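Local coordinates for protein putative marr-family transcriptional repressor (PDB 3ZPL) that binds DNA through a winged helix-turn-helix domain as a dimer and probably acts as a MarR-family transcriptional regulator, perhaps a repressor, at residues Y59-K64 with T76-Y81. Sequence-based numbering, arbitrary orientation.
With nucleotides of chain C.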
ATOM      1  N   TYR A  59       9.381   7.940  -7.259  1.00 54.50           N
ATOM      2  CA  TYR A  59      10.284   7.156  -8.106  1.00 54.65           C
ATOM      3  C   TYR A  59       9.552   6.551  -9.301  1.00 54.79           C
ATOM      4  O   TYR A  59      10.054   6.602 -10.438  1.00 59.21           O
ATOM      5  CB  TYR A  59      10.941   6.052  -7.287  1.00 55.36           C
ATOM      6  CG  TYR A  59      11.993   5.264  -8.015  1.00 56.10           C
ATOM      7  CD1 TYR A  59      13.313   5.690  -8.040  1.00 59.16           C
ATOM      8  CD2 TYR A  59      11.676   4.075  -8.657  1.00 57.23           C
ATOM      9  CE1 TYR A  59      14.300   4.959  -8.689  1.00 61.23           C
ATOM     10  CE2 TYR A  59      12.648   3.331  -9.310  1.00 59.85           C
ATOM     11  CZ  TYR A  59      13.960   3.786  -9.324  1.00 61.67           C
ATOM     12  OH  TYR A  59      14.923   3.061  -9.968  1.00 64.21           O
ATOM     13  N   GLY A  60       8.371   5.982  -9.054  1.00 51.85           N
ATOM     14  CA  GLY A  60       7.525   5.429 -10.126  1.00 50.16           C
ATOM     15  C   GLY A  60       7.187   6.444 -11.218  1.00 50.03           C
ATOM     16  O   GLY A  60       7.149   6.106 -12.405  1.00 48.23           O
ATOM     17  N   LEU A  61       6.942   7.693 -10.813  1.00 48.92           N
ATOM     18  CA  LEU A  61       6.611   8.738 -11.765  1.00 48.14           C
ATOM     19  C   LEU A  61       7.800   8.978 -12.688  1.00 50.32           C
ATOM     20  O   LEU A  61       7.646   9.035 -13.908  1.00 51.54           O
ATOM     21  CB  LEU A  61       6.219  10.021 -11.047  1.00 47.34           C
ATOM     22  CG  LEU A  61       5.059   9.936 -10.052  1.00 46.32           C
ATOM     23  CD1 LEU A  61       4.805  11.283  -9.379  1.00 46.80           C
ATOM     24  CD2 LEU A  61       3.782   9.448 -10.721  1.00 46.10           C
ATOM     25  N   LEU A  62       9.001   9.049 -12.122  1.00 50.93           N
ATOM     26  CA  LEU A  62      10.207   9.210 -12.931  1.00 50.90           C
ATOM     27  C   LEU A  62      10.400   8.060 -13.892  1.00 52.01           C
ATOM     28  O   LEU A  62      10.747   8.258 -15.041  1.00 54.59           O
ATOM     29  CB  LEU A  62      11.433   9.318 -12.052  1.00 51.28           C
ATOM     30  CG  LEU A  62      11.431  10.429 -11.011  1.00 50.86           C
ATOM     31  CD1 LEU A  62      12.856  10.667 -10.557  1.00 51.86           C
ATOM     32  CD2 LEU A  62      10.819  11.713 -11.544  1.00 50.87           C
ATOM     33  N   VAL A  63      10.166   6.849 -13.416  1.00 54.20           N
ATOM     34  CA  VAL A  63      10.300   5.650 -14.246  1.00 56.42           C
ATOM     35  C   VAL A  63       9.339   5.691 -15.427  1.00 58.31           C
ATOM     36  O   VAL A  63       9.716   5.389 -16.562  1.00 61.26           O
ATOM     37  CB  VAL A  63      10.045   4.379 -13.418  1.00 56.42           C
ATOM     38  CG1 VAL A  63       9.946   3.146 -14.305  1.00 57.11           C
ATOM     39  CG2 VAL A  63      11.155   4.204 -12.396  1.00 56.07           C
ATOM     40  N   LYS A  64       8.102   6.099 -15.185  1.00 57.45           N
ATOM     41  CA  LYS A  64       7.156   6.137 -16.283  1.00 56.28           C
ATOM     42  C   LYS A  64       7.502   7.201 -17.332  1.00 53.90           C
ATOM     43  O   LYS A  64       7.234   7.001 -18.521  1.00 54.29           O
ATOM     44  CB  LYS A  64       5.730   6.318 -15.797  1.00 55.57           C
ATOM     45  CG  LYS A  64       4.723   6.108 -16.912  1.00 56.99           C
ATOM     46  CD  LYS A  64       4.971   4.838 -17.713  1.00 57.72           C
ATOM     47  CE  LYS A  64       4.055   4.778 -18.917  1.00 60.20           C
ATOM     48  NZ  LYS A  64       4.386   3.608 -19.776  1.00 62.46           N
ATOM     49  N   THR A  76      -2.667  14.195 -16.503  1.00 54.93           N
ATOM     50  CA  THR A  76      -3.706  13.205 -16.242  1.00 54.99           C
ATOM     51  C   THR A  76      -3.217  11.841 -16.679  1.00 55.67           C
ATOM     52  O   THR A  76      -3.484  10.842 -15.989  1.00 56.93           O
ATOM     53  CB  THR A  76      -5.038  13.530 -16.929  1.00 56.60           C
ATOM     54  OG1 THR A  76      -5.486  14.811 -16.488  1.00 57.87           O
ATOM     55  CG2 THR A  76      -6.108  12.495 -16.582  1.00 57.60           C
ATOM     56  N   GLU A  77      -2.509  11.777 -17.807  1.00 53.83           N
ATOM     57  CA  GLU A  77      -1.976  10.502 -18.270  1.00 55.39           C
ATOM     58  C   GLU A  77      -1.028   9.909 -17.233  1.00 53.31           C
ATOM     59  O   GLU A  77      -1.045   8.709 -16.949  1.00 54.48           O
ATOM     60  CB  GLU A  77      -1.224  10.688 -19.586  1.00 57.88           C
ATOM     61  CG  GLU A  77      -2.096  10.840 -20.821  1.00 60.74           C
ATOM     62  CD  GLU A  77      -1.329  11.492 -21.988  1.00 64.37           C
ATOM     63  OE1 GLU A  77      -0.083  11.311 -22.098  1.00 64.30           O
ATOM     64  OE2 GLU A  77      -1.953  12.240 -22.778  1.00 67.52           O
ATOM     65  N   LEU A  78      -0.197  10.762 -16.671  1.00 52.34           N
ATOM     66  CA  LEU A  78       0.757  10.331 -15.671  1.00 51.51           C
ATOM     67  C   LEU A  78       0.001   9.800 -14.458  1.00 51.85           C
ATOM     68  O   LEU A  78       0.255   8.692 -14.007  1.00 51.26           O
ATOM     69  CB  LEU A  78       1.687  11.486 -15.309  1.00 51.41           C
ATOM     70  CG  LEU A  78       2.867  11.188 -14.394  1.00 51.47           C
ATOM     71  CD1 LEU A  78       3.554   9.874 -14.761  1.00 51.28           C
ATOM     72  CD2 LEU A  78       3.847  12.352 -14.430  1.00 51.80           C
ATOM     73  N   ALA A  79      -0.989  10.549 -13.986  1.00 53.26           N
ATOM     74  CA  ALA A  79      -1.847  10.077 -12.891  1.00 53.37           C
ATOM     75  C   ALA A  79      -2.505   8.729 -13.186  1.00 54.26           C
ATOM     76  O   ALA A  79      -2.534   7.862 -12.315  1.00 52.69           O
ATOM     77  CB  ALA A  79      -2.911  11.101 -12.580  1.00 54.77           C
ATOM     78  N   LYS A  80      -2.988   8.539 -14.420  1.00 56.57           N
ATOM     79  CA  LYS A  80      -3.694   7.294 -14.801  1.00 58.47           C
ATOM     80  C   LYS A  80      -2.769   6.078 -14.732  1.00 59.80           C
ATOM     81  O   LYS A  80      -3.203   5.001 -14.290  1.00 58.62           O
ATOM     82  CB  LYS A  80      -4.320   7.387 -16.208  1.00 58.73           C
ATOM     83  CG  LYS A  80      -5.067   6.122 -16.655  1.00 59.66           C
ATOM     84  CD  LYS A  80      -5.923   6.342 -17.905  1.00 58.67           C
ATOM     85  N   TYR A  81      -1.514   6.240 -15.176  1.00 57.99           N
ATOM     86  CA  TYR A  81      -0.548   5.144 -15.098  1.00 59.50           C
ATOM     87  C   TYR A  81      -0.224   4.842 -13.643  1.00 56.00           C
ATOM     88  O   TYR A  81      -0.171   3.681 -13.242  1.00 60.20           O
ATOM     89  CB  TYR A  81       0.746   5.478 -15.836  1.00 63.00           C
ATOM     90  CG  TYR A  81       0.681   5.348 -17.341  1.00 69.94           C
ATOM     91  CD1 TYR A  81       0.423   4.114 -17.951  1.00 73.63           C
ATOM     92  CD2 TYR A  81       0.915   6.453 -18.166  1.00 73.04           C
ATOM     93  CE1 TYR A  81       0.374   3.993 -19.334  1.00 78.90           C
ATOM     94  CE2 TYR A  81       0.878   6.339 -19.553  1.00 79.24           C
ATOM     95  CZ  TYR A  81       0.607   5.112 -20.131  1.00 81.40           C
ATOM     96  OH  TYR A  81       0.569   5.017 -21.497  1.00 85.08           O
TER
ATOM     97  P    DA C   5      -3.406  18.060 -18.074  1.00 46.02           P
ATOM     98  OP1  DA C   5      -2.206  18.447 -18.851  1.00 44.92           O
ATOM     99  OP2  DA C   5      -3.713  16.626 -17.843  1.00 47.03           O
ATOM    100  O5'  DA C   5      -3.355  18.874 -16.709  1.00 46.20           O
ATOM    101  C5'  DA C   5      -3.154  20.288 -16.769  1.00 44.83           C
ATOM    102  C4'  DA C   5      -3.423  20.930 -15.429  1.00 45.85           C
ATOM    103  O4'  DA C   5      -4.790  20.750 -15.018  1.00 45.37           O
ATOM    104  C3'  DA C   5      -2.607  20.430 -14.237  1.00 48.45           C
ATOM    105  O3'  DA C   5      -1.403  21.188 -14.107  1.00 51.90           O
ATOM    106  C2'  DA C   5      -3.565  20.606 -13.059  1.00 47.77           C
ATOM    107  C1'  DA C   5      -4.803  21.231 -13.697  1.00 45.75           C
ATOM    108  N9   DA C   5      -6.083  20.889 -13.087  1.00 45.15           N
ATOM    109  C8   DA C   5      -6.764  19.699 -13.134  1.00 46.68           C
ATOM    110  N7   DA C   5      -7.873  19.698 -12.436  1.00 47.82           N
ATOM    111  C5   DA C   5      -7.927  20.974 -11.893  1.00 46.91           C
ATOM    112  C6   DA C   5      -8.850  21.600 -11.037  1.00 47.36           C
ATOM    113  N6   DA C   5      -9.952  21.006 -10.577  1.00 47.18           N
ATOM    114  N1   DA C   5      -8.604  22.878 -10.671  1.00 46.66           N
ATOM    115  C2   DA C   5      -7.493  23.469 -11.124  1.00 47.30           C
ATOM    116  N3   DA C   5      -6.545  22.982 -11.927  1.00 47.45           N
ATOM    117  C4   DA C   5      -6.827  21.716 -12.281  1.00 45.93           C
TER
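The phosphate oxygen OP2 of DA5 of chain C is gripped twice by Thr76: the backbone N donates at 3.0 Å with an N-H...O angle of 158°, and the hydroxyl OG1 donates at 2.9 Å. Thr76 lies in the first turn of helix 75-82, the first helix of the helix-turn-helix in this MarR-family winged-helix domain; helix 86-98 is the second, the recognition helix in this family. Threonine suits the place because its short, branched side chain sets a hydroxyl close to the peptide N-H: with chi1 at -58° OG1 stands beside the backbone N, and the two donors converge on one oxygen. The N-terminal end of the helix, with its partial positive charge, would probably favour the phosphate further.

Away from the DNA, the same helix packs against helix 56-66, their short segments running at 116° to each other with axes 10.4 Å apart. Leu61 and Leu78 join them, their branched side chains crossing at about a right angle; Leu61 CD2 meets Leu78 CD1 at 4.1 Å. Both leucines also touch Leu89 of helix 86-98, which joins the three helices through one apolar cluster, while Leu73 of strand 72-74 adds to the Leu78 side.

Nearer the surface, Lys64 and Tyr81 continue the contact. Lysine serves here because its long methylene chain can pack on an aromatic ring while its ammonium remains over the same face, further from the plane; Tyr81 offers that broad, electron-rich face. With CG anti to the backbone N and a bend at chi2, the lysine chain passes over the ring. Its NZ makes a cation-pi contact 4.2 Å from the ring centroid, whereas CE sits almost exactly above the centre in a CH-pi contact, 3.4 Å from the centroid.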